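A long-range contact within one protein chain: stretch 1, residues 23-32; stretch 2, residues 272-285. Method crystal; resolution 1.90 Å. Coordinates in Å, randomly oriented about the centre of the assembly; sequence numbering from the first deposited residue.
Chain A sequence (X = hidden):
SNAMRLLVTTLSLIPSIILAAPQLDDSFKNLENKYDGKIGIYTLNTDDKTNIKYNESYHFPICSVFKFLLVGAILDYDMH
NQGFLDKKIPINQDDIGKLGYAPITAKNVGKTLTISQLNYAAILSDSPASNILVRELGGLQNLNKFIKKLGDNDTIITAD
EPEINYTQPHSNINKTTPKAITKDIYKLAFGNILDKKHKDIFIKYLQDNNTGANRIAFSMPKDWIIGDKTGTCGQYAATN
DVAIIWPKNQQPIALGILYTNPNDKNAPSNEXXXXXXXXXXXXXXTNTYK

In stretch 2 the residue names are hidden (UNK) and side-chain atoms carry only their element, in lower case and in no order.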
ATOM      1  N   GLN A  23      23.015 -14.019  -4.096  1.00 60.42           N
ATOM      2  CA  GLN A  23      23.702 -13.064  -3.230  1.00 69.08           C
ATOM      3  C   GLN A  23      22.793 -11.935  -2.763  1.00 58.10           C
ATOM      4  O   GLN A  23      22.937 -11.446  -1.641  1.00 54.05           O
ATOM      5  CB  GLN A  23      24.952 -12.501  -3.904  1.00 79.64           C
ATOM      6  CG  GLN A  23      26.244 -13.054  -3.330  1.00 93.45           C
ATOM      7  CD  GLN A  23      27.304 -13.282  -4.390  1.00101.15           C
ATOM      8  OE1 GLN A  23      28.198 -12.456  -4.576  1.00107.60           O
ATOM      9  NE2 GLN A  23      27.211 -14.409  -5.089  1.00 97.42           N
ATOM     10  N   LEU A  24      21.867 -11.502  -3.615  1.00 47.59           N
ATOM     11  CA  LEU A  24      20.797 -10.659  -3.110  1.00 47.43           C
ATOM     12  C   LEU A  24      20.059 -11.489  -2.073  1.00 42.42           C
ATOM     13  O   LEU A  24      19.767 -11.012  -0.980  1.00 38.48           O
ATOM     14  CB  LEU A  24      19.848 -10.219  -4.215  1.00 45.27           C
ATOM     15  CG  LEU A  24      20.399  -9.153  -5.152  1.00 42.36           C
ATOM     16  CD1 LEU A  24      19.316  -8.715  -6.115  1.00 39.11           C
ATOM     17  CD2 LEU A  24      20.942  -7.979  -4.352  1.00 39.73           C
ATOM     18  N   ASP A  25      19.780 -12.741  -2.426  1.00 33.84           N
ATOM     19  CA  ASP A  25      19.151 -13.692  -1.516  1.00 40.14           C
ATOM     20  C   ASP A  25      19.895 -13.771  -0.177  1.00 36.35           C
ATOM     21  O   ASP A  25      19.282 -13.743   0.893  1.00 30.99           O
ATOM     22  CB  ASP A  25      19.096 -15.074  -2.181  1.00 62.78           C
ATOM     23  CG  ASP A  25      18.498 -16.153  -1.278  1.00 85.38           C
ATOM     24  OD1 ASP A  25      18.906 -16.254  -0.099  1.00 95.16           O
ATOM     25  OD2 ASP A  25      17.624 -16.913  -1.756  1.00 89.13           O
ATOM     26  N   ASP A  26      21.219 -13.885  -0.245  1.00 33.71           N
ATOM     27  CA  ASP A  26      22.048 -13.967   0.955  1.00 35.06           C
ATOM     28  C   ASP A  26      21.902 -12.706   1.795  1.00 30.84           C
ATOM     29  O   ASP A  26      21.895 -12.763   3.026  1.00 36.74           O
ATOM     30  CB  ASP A  26      23.518 -14.137   0.579  1.00 38.86           C
ATOM     31  CG  ASP A  26      23.798 -15.451  -0.118  1.00 51.82           C
ATOM     32  OD1 ASP A  26      23.233 -16.487   0.301  1.00 55.35           O
ATOM     33  OD2 ASP A  26      24.589 -15.442  -1.087  1.00 59.45           O
ATOM     34  N   SER A  27      21.806 -11.565   1.120  1.00 30.48           N
ATOM     35  CA  SER A  27      21.700 -10.288   1.811  1.00 36.09           C
ATOM     36  C   SER A  27      20.350 -10.110   2.508  1.00 26.89           C
ATOM     37  O   SER A  27      20.277  -9.583   3.616  1.00 30.29           O
ATOM     38  CB  SER A  27      21.983  -9.133   0.850  1.00 44.37           C
ATOM     39  OG  SER A  27      23.375  -9.039   0.604  1.00 45.32           O
ATOM     40  N   PHE A  28      19.278 -10.558   1.868  1.00 27.88           N
ATOM     41  CA  PHE A  28      17.968 -10.483   2.505  1.00 25.56           C
ATOM     42  C   PHE A  28      17.909 -11.426   3.705  1.00 29.55           C
ATOM     43  O   PHE A  28      17.362 -11.080   4.747  1.00 28.68           O
ATOM     44  CB  PHE A  28      16.866 -10.791   1.491  1.00 24.27           C
ATOM     45  CG  PHE A  28      16.784  -9.780   0.376  1.00 28.55           C
ATOM     46  CD1 PHE A  28      16.923  -8.427   0.644  1.00 31.99           C
ATOM     47  CD2 PHE A  28      16.597 -10.181  -0.936  1.00 29.87           C
ATOM     48  CE1 PHE A  28      16.861  -7.491  -0.377  1.00 34.76           C
ATOM     49  CE2 PHE A  28      16.532  -9.246  -1.971  1.00 30.92           C
ATOM     50  CZ  PHE A  28      16.662  -7.901  -1.689  1.00 28.07           C
ATOM     51  N   LYS A  29      18.481 -12.619   3.556  1.00 28.99           N
ATOM     52  CA  LYS A  29      18.576 -13.565   4.665  1.00 29.67           C
ATOM     53  C   LYS A  29      19.354 -12.998   5.856  1.00 28.66           C
ATOM     54  O   LYS A  29      19.015 -13.257   7.011  1.00 32.31           O
ATOM     55  CB  LYS A  29      19.226 -14.879   4.203  1.00 32.32           C
ATOM     56  CG  LYS A  29      19.356 -15.927   5.302  1.00 37.13           C
ATOM     57  CD  LYS A  29      17.997 -16.412   5.783  1.00 43.88           C
ATOM     58  CE  LYS A  29      18.160 -17.473   6.863  1.00 57.26           C
ATOM     59  NZ  LYS A  29      16.879 -18.148   7.211  1.00 58.86           N
ATOM     60  N   ASN A  30      20.403 -12.231   5.580  1.00 33.45           N
ATOM     61  CA  ASN A  30      21.144 -11.583   6.653  1.00 31.53           C
ATOM     62  C   ASN A  30      20.270 -10.598   7.426  1.00 30.50           C
ATOM     63  O   ASN A  30      20.383 -10.487   8.648  1.00 28.07           O
ATOM     64  CB  ASN A  30      22.411 -10.902   6.123  1.00 46.08           C
ATOM     65  CG  ASN A  30      23.476 -11.902   5.693  1.00 63.76           C
ATOM     66  OD1 ASN A  30      23.463 -13.065   6.110  1.00 61.59           O
ATOM     67  ND2 ASN A  30      24.412 -11.450   4.857  1.00 71.00           N
ATOM     68  N   LEU A  31      19.390  -9.891   6.718  1.00 28.82           N
ATOM     69  CA  LEU A  31      18.482  -8.966   7.391  1.00 28.65           C
ATOM     70  C   LEU A  31      17.551  -9.710   8.343  1.00 31.32           C
ATOM     71  O   LEU A  31      17.272  -9.231   9.446  1.00 29.88           O
ATOM     72  CB  LEU A  31      17.665  -8.153   6.378  1.00 26.53           C
ATOM     73  CG  LEU A  31      18.445  -7.235   5.428  1.00 23.32           C
ATOM     74  CD1 LEU A  31      17.477  -6.542   4.465  1.00 20.58           C
ATOM     75  CD2 LEU A  31      19.252  -6.207   6.206  1.00 26.87           C
ATOM     76  N   GLU A  32      17.068 -10.875   7.913  1.00 29.30           N
ATOM     77  CA  GLU A  32      16.198 -11.700   8.750  1.00 32.31           C
ATOM     78  C   GLU A  32      16.915 -12.195  10.006  1.00 33.36           C
ATOM     79  O   GLU A  32      16.358 -12.161  11.101  1.00 32.92           O
ATOM     80  CB  GLU A  32      15.624 -12.877   7.946  1.00 26.64           C
ATOM     81  CG  GLU A  32      14.486 -12.439   7.023  1.00 25.72           C
ATOM     82  CD  GLU A  32      14.037 -13.512   6.041  1.00 29.50           C
ATOM     83  OE1 GLU A  32      14.784 -14.486   5.822  1.00 29.50           O
ATOM     84  OE2 GLU A  32      12.927 -13.373   5.473  1.00 27.25           O
ATOM     85  N   UNK A 272      13.787   0.285   9.955  1.00 26.67           N
ATOM     86  CA  UNK A 272      15.191   0.190   9.564  1.00 27.83           C
ATOM     87  C   UNK A 272      15.431  -0.980   8.618  1.00 20.74           C
ATOM     88  O   UNK A 272      16.242  -0.886   7.697  1.00 25.46           O
ATOM     89  c   UNK A 272      15.569   0.771  12.025  1.00 60.08           C
ATOM     90  o   UNK A 272      15.678   3.059  12.664  1.00 89.12           O
ATOM     91  c   UNK A 272      16.332   2.039  12.350  1.00 82.32           C
ATOM     92  c   UNK A 272      16.098   0.061  10.790  1.00 37.27           C
ATOM     93  o   UNK A 272      17.581   2.015  12.293  1.00 89.55           O
ATOM     94  N   UNK A 273      14.741  -2.091   8.839  1.00 18.17           N
ATOM     95  CA  UNK A 273      14.930  -3.221   7.948  1.00 21.60           C
ATOM     96  C   UNK A 273      14.444  -2.897   6.529  1.00 26.16           C
ATOM     97  O   UNK A 273      15.068  -3.301   5.546  1.00 22.74           O
ATOM     98  c   UNK A 273      14.323  -7.048   8.221  1.00 29.61           C
ATOM     99  c   UNK A 273      14.892  -5.715   7.751  1.00 27.80           C
ATOM    100  c   UNK A 273      14.290  -4.507   8.472  1.00 20.53           C
ATOM    101  c   UNK A 273      12.758  -4.477   8.318  1.00 18.95           C
ATOM    102  N   UNK A 274      13.343  -2.157   6.429  1.00 20.66           N
ATOM    103  CA  UNK A 274      12.871  -1.694   5.143  1.00 20.94           C
ATOM    104  C   UNK A 274      13.943  -0.798   4.502  1.00 19.96           C
ATOM    105  O   UNK A 274      14.251  -0.933   3.313  1.00 24.29           O
ATOM    106  c   UNK A 274      10.517  -1.659   6.091  1.00 32.50           C
ATOM    107  c   UNK A 274      10.989  -0.581   3.868  1.00 20.75           C
ATOM    108  c   UNK A 274      10.077  -2.950   5.478  1.00 28.38           C
ATOM    109  c   UNK A 274      11.544  -0.895   5.257  1.00 23.73           C
ATOM    110  N   UNK A 275      14.515   0.110   5.283  1.00 20.54           N
ATOM    111  CA  UNK A 275      15.550   0.989   4.744  1.00 22.00           C
ATOM    112  C   UNK A 275      16.695   0.184   4.150  1.00 24.24           C
ATOM    113  O   UNK A 275      17.184   0.468   3.051  1.00 25.37           O
ATOM    114  c   UNK A 275      15.551   3.576   7.601  1.00 28.69           C
ATOM    115  c   UNK A 275      16.091   1.918   5.825  1.00 26.08           C
ATOM    116  c   UNK A 275      15.044   2.837   6.395  1.00 23.33           C
ATOM    117  n   UNK A 275      14.729   4.465   8.146  1.00 27.65           N
ATOM    118  o   UNK A 275      16.676   3.349   8.044  1.00 28.44           O
ATOM    119  N   UNK A 276      17.123  -0.832   4.879  1.00 25.35           N
ATOM    120  CA  UNK A 276      18.295  -1.583   4.470  1.00 25.56           C
ATOM    121  C   UNK A 276      17.995  -2.458   3.252  1.00 25.66           C
ATOM    122  O   UNK A 276      18.808  -2.544   2.328  1.00 25.84           O
ATOM    123  c   UNK A 276      19.623  -2.187   8.060  1.00 38.48           C
ATOM    124  n   UNK A 276      19.201  -1.526   9.130  1.00 36.47           N
ATOM    125  c   UNK A 276      19.464  -1.482   6.727  1.00 29.40           C
ATOM    126  c   UNK A 276      18.844  -2.383   5.653  1.00 31.97           C
ATOM    127  o   UNK A 276      20.110  -3.316   8.126  1.00 33.44           O
ATOM    128  N   UNK A 277      16.822  -3.084   3.245  1.00 20.61           N
ATOM    129  CA  UNK A 277      16.391  -3.866   2.095  1.00 26.59           C
ATOM    130  C   UNK A 277      16.294  -2.979   0.863  1.00 25.20           C
ATOM    131  O   UNK A 277      16.741  -3.361  -0.219  1.00 26.44           O
ATOM    132  c   UNK A 277      15.061  -4.544   2.366  1.00 22.91           C
ATOM    133  N   UNK A 278      15.715  -1.792   1.030  1.00 19.34           N
ATOM    134  CA  UNK A 278      15.559  -0.860  -0.092  1.00 23.07           C
ATOM    135  C   UNK A 278      16.903  -0.397  -0.635  1.00 24.69           C
ATOM    136  O   UNK A 278      17.043  -0.126  -1.825  1.00 28.04           O
ATOM    137  c   UNK A 278      14.702   0.344   0.317  1.00 21.97           C
ATOM    138  N   UNK A 279      17.893  -0.289   0.242  1.00 26.60           N
ATOM    139  CA  UNK A 279      19.216   0.170  -0.175  1.00 32.52           C
ATOM    140  C   UNK A 279      19.908  -0.910  -1.005  1.00 27.08           C
ATOM    141  O   UNK A 279      20.580  -0.619  -2.003  1.00 30.79           O
ATOM    142  c   UNK A 279      22.573   3.108  -0.201  1.00 56.23           C
ATOM    143  c   UNK A 279      20.064   0.539   1.043  1.00 33.66           C
ATOM    144  n   UNK A 279      22.464   3.898   1.059  1.00 63.17           N
ATOM    145  c   UNK A 279      21.465   1.036   0.702  1.00 37.89           C
ATOM    146  c   UNK A 279      21.402   2.149  -0.339  1.00 46.26           C
ATOM    147  N   UNK A 280      19.742  -2.160  -0.582  1.00 25.01           N
ATOM    148  CA  UNK A 280      20.281  -3.286  -1.326  1.00 31.00           C
ATOM    149  C   UNK A 280      19.694  -3.257  -2.720  1.00 29.85           C
ATOM    150  O   UNK A 280      20.386  -3.455  -3.711  1.00 26.62           O
ATOM    151  c   UNK A 280      20.071  -6.050   1.414  1.00 30.88           C
ATOM    152  c   UNK A 280      22.149  -5.124   0.360  1.00 36.99           C
ATOM    153  c   UNK A 280      19.920  -4.602  -0.642  1.00 33.87           C
ATOM    154  c   UNK A 280      20.673  -4.876   0.660  1.00 30.89           C
ATOM    155  N   UNK A 281      18.403  -2.995  -2.789  1.00 24.68           N
ATOM    156  CA  UNK A 281      17.711  -3.036  -4.062  1.00 28.56           C
ATOM    157  C   UNK A 281      18.153  -1.880  -4.953  1.00 30.96           C
ATOM    158  O   UNK A 281      18.421  -2.061  -6.147  1.00 28.76           O
ATOM    159  c   UNK A 281      15.484  -2.835  -5.165  1.00 23.58           C
ATOM    160  c   UNK A 281      15.803  -4.388  -3.220  1.00 24.92           C
ATOM    161  c   UNK A 281      14.487  -4.382  -2.492  1.00 26.91           C
ATOM    162  c   UNK A 281      16.201  -3.041  -3.847  1.00 22.81           C
ATOM    163  N   UNK A 282      18.247  -0.694  -4.361  1.00 23.45           N
ATOM    164  CA  UNK A 282      18.680   0.485  -5.101  1.00 29.29           C
ATOM    165  C   UNK A 282      20.067   0.255  -5.694  1.00 30.32           C
ATOM    166  O   UNK A 282      20.328   0.627  -6.836  1.00 26.77           O
ATOM    167  c   UNK A 282      18.676   1.729  -4.195  1.00 31.35           C
ATOM    168  N   UNK A 283      20.956  -0.347  -4.909  1.00 29.50           N
ATOM    169  CA  UNK A 283      22.307  -0.636  -5.377  1.00 28.65           C
ATOM    170  C   UNK A 283      22.297  -1.601  -6.559  1.00 35.05           C
ATOM    171  O   UNK A 283      23.053  -1.434  -7.521  1.00 34.57           O
ATOM    172  c   UNK A 283      23.157  -1.219  -4.252  1.00 32.07           C
ATOM    173  c   UNK A 283      23.523  -0.188  -3.201  1.00 38.65           C
ATOM    174  o   UNK A 283      23.393   1.017  -3.421  1.00 41.58           O
ATOM    175  n   UNK A 283      23.996  -0.662  -2.055  1.00 41.72           N
ATOM    176  N   UNK A 284      21.434  -2.610  -6.479  1.00 26.35           N
ATOM    177  CA  UNK A 284      21.344  -3.622  -7.524  1.00 33.91           C
ATOM    178  C   UNK A 284      20.768  -3.033  -8.807  1.00 35.72           C
ATOM    179  O   UNK A 284      21.288  -3.269  -9.894  1.00 34.38           O
ATOM    180  o   UNK A 284      19.761  -6.682  -8.324  1.00 50.36           O
ATOM    181  o   UNK A 284      21.932  -6.392  -8.134  1.00 40.99           O
ATOM    182  c   UNK A 284      20.508  -4.811  -7.057  1.00 32.35           C
ATOM    183  c   UNK A 284      20.749  -6.053  -7.896  1.00 43.41           C
ATOM    184  N   UNK A 285      19.702  -2.252  -8.672  1.00 28.44           N
ATOM    185  CA  UNK A 285      19.104  -1.596  -9.826  1.00 31.40           C
ATOM    186  C   UNK A 285      20.108  -0.697 -10.526  1.00 32.76           C
ATOM    187  O   UNK A 285      20.225  -0.718 -11.754  1.00 36.30           O
ATOM    188  c   UNK A 285      15.495  -0.845  -8.615  1.00 33.40           C
ATOM    189  c   UNK A 285      16.692  -1.687  -9.013  1.00 34.54           C
ATOM    190  c   UNK A 285      16.335  -2.652 -10.154  1.00 36.70           C
ATOM    191  c   UNK A 285      17.871  -0.796  -9.409  1.00 26.93           C
TER

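Position 272 has three side-chain carbons in a row, the third carrying two oxygens. It lies out of reach of stretch 1. It is Glu 272.

Position 273 has four carbons, forked at the first, one arm two carbons long. The inner carbon of that arm lies 3.9 Å from Leu 31 CB. This is Ile 273, and that carbon is CG1.

Position 274 has the same four-carbon fork, but its CB points away from stretch 1. It is Ile 274.

Position 275 has three carbons, the third bearing one oxygen and one nitrogen, out of reach. It is Gln 275.

Position 276 repeats that pattern, but its CB points toward stretch 1. Its side-chain oxygen comes 3.6 Å from Leu 31 CD2. It is Gln 276.

Position 277 has a single carbon, CB, 3.8 Å from Leu 31 CD1 and 4.4 Å from Phe 28 CE1. It is Ala 277. Its backbone is also close: Ala 277 N is 3.7 Å from Leu 31 CD1.

Position 278 also has one carbon, pointing away. It is Ala 278.

Position 279 has four carbons in a row ending in nitrogen, out of reach. It is Lys 279.

Position 280 has four carbons, forked at the second. One terminal carbon lies 3.7 Å from Ser 27 CB and 3.9 Å from Phe 28 CE1. This is Leu 280, and that methyl is CD1.

Position 281 has four carbons, forked at the first, with a two-carbon arm. The inner carbon of that arm meets the edge of the Phe 28 ring, 3.9 Å from CZ. It is Ile 281.

Position 282 has one carbon, out of reach. It is Ala 282.

Position 283 has two carbons, the second carrying one oxygen and one nitrogen, out of reach. It is Asn 283.

Position 284 has two carbons, the second carrying two oxygens. One oxygen is 3.0 Å from Leu 24 CD1, a tight approach. It is Asp 284.

Position 285 has four carbons, forked at the second, and does not reach stretch 1. It is Leu 285.

The two helices run nearly antiparallel, at 170°, with axes 10.4 Å apart at their closest. No hydrogen bond crosses between them; the contact is mainly apolar packing. Leu 31 is the knob, seated among Ile 273, Gln 276, Ala 277 and Leu 280. Phe 28 packs against Ala 277, Leu 280 and Ile 281. Leu 24 extends the contact to Asp 284.

Stretch 2 272-285: EIIQQAAKLIANDL
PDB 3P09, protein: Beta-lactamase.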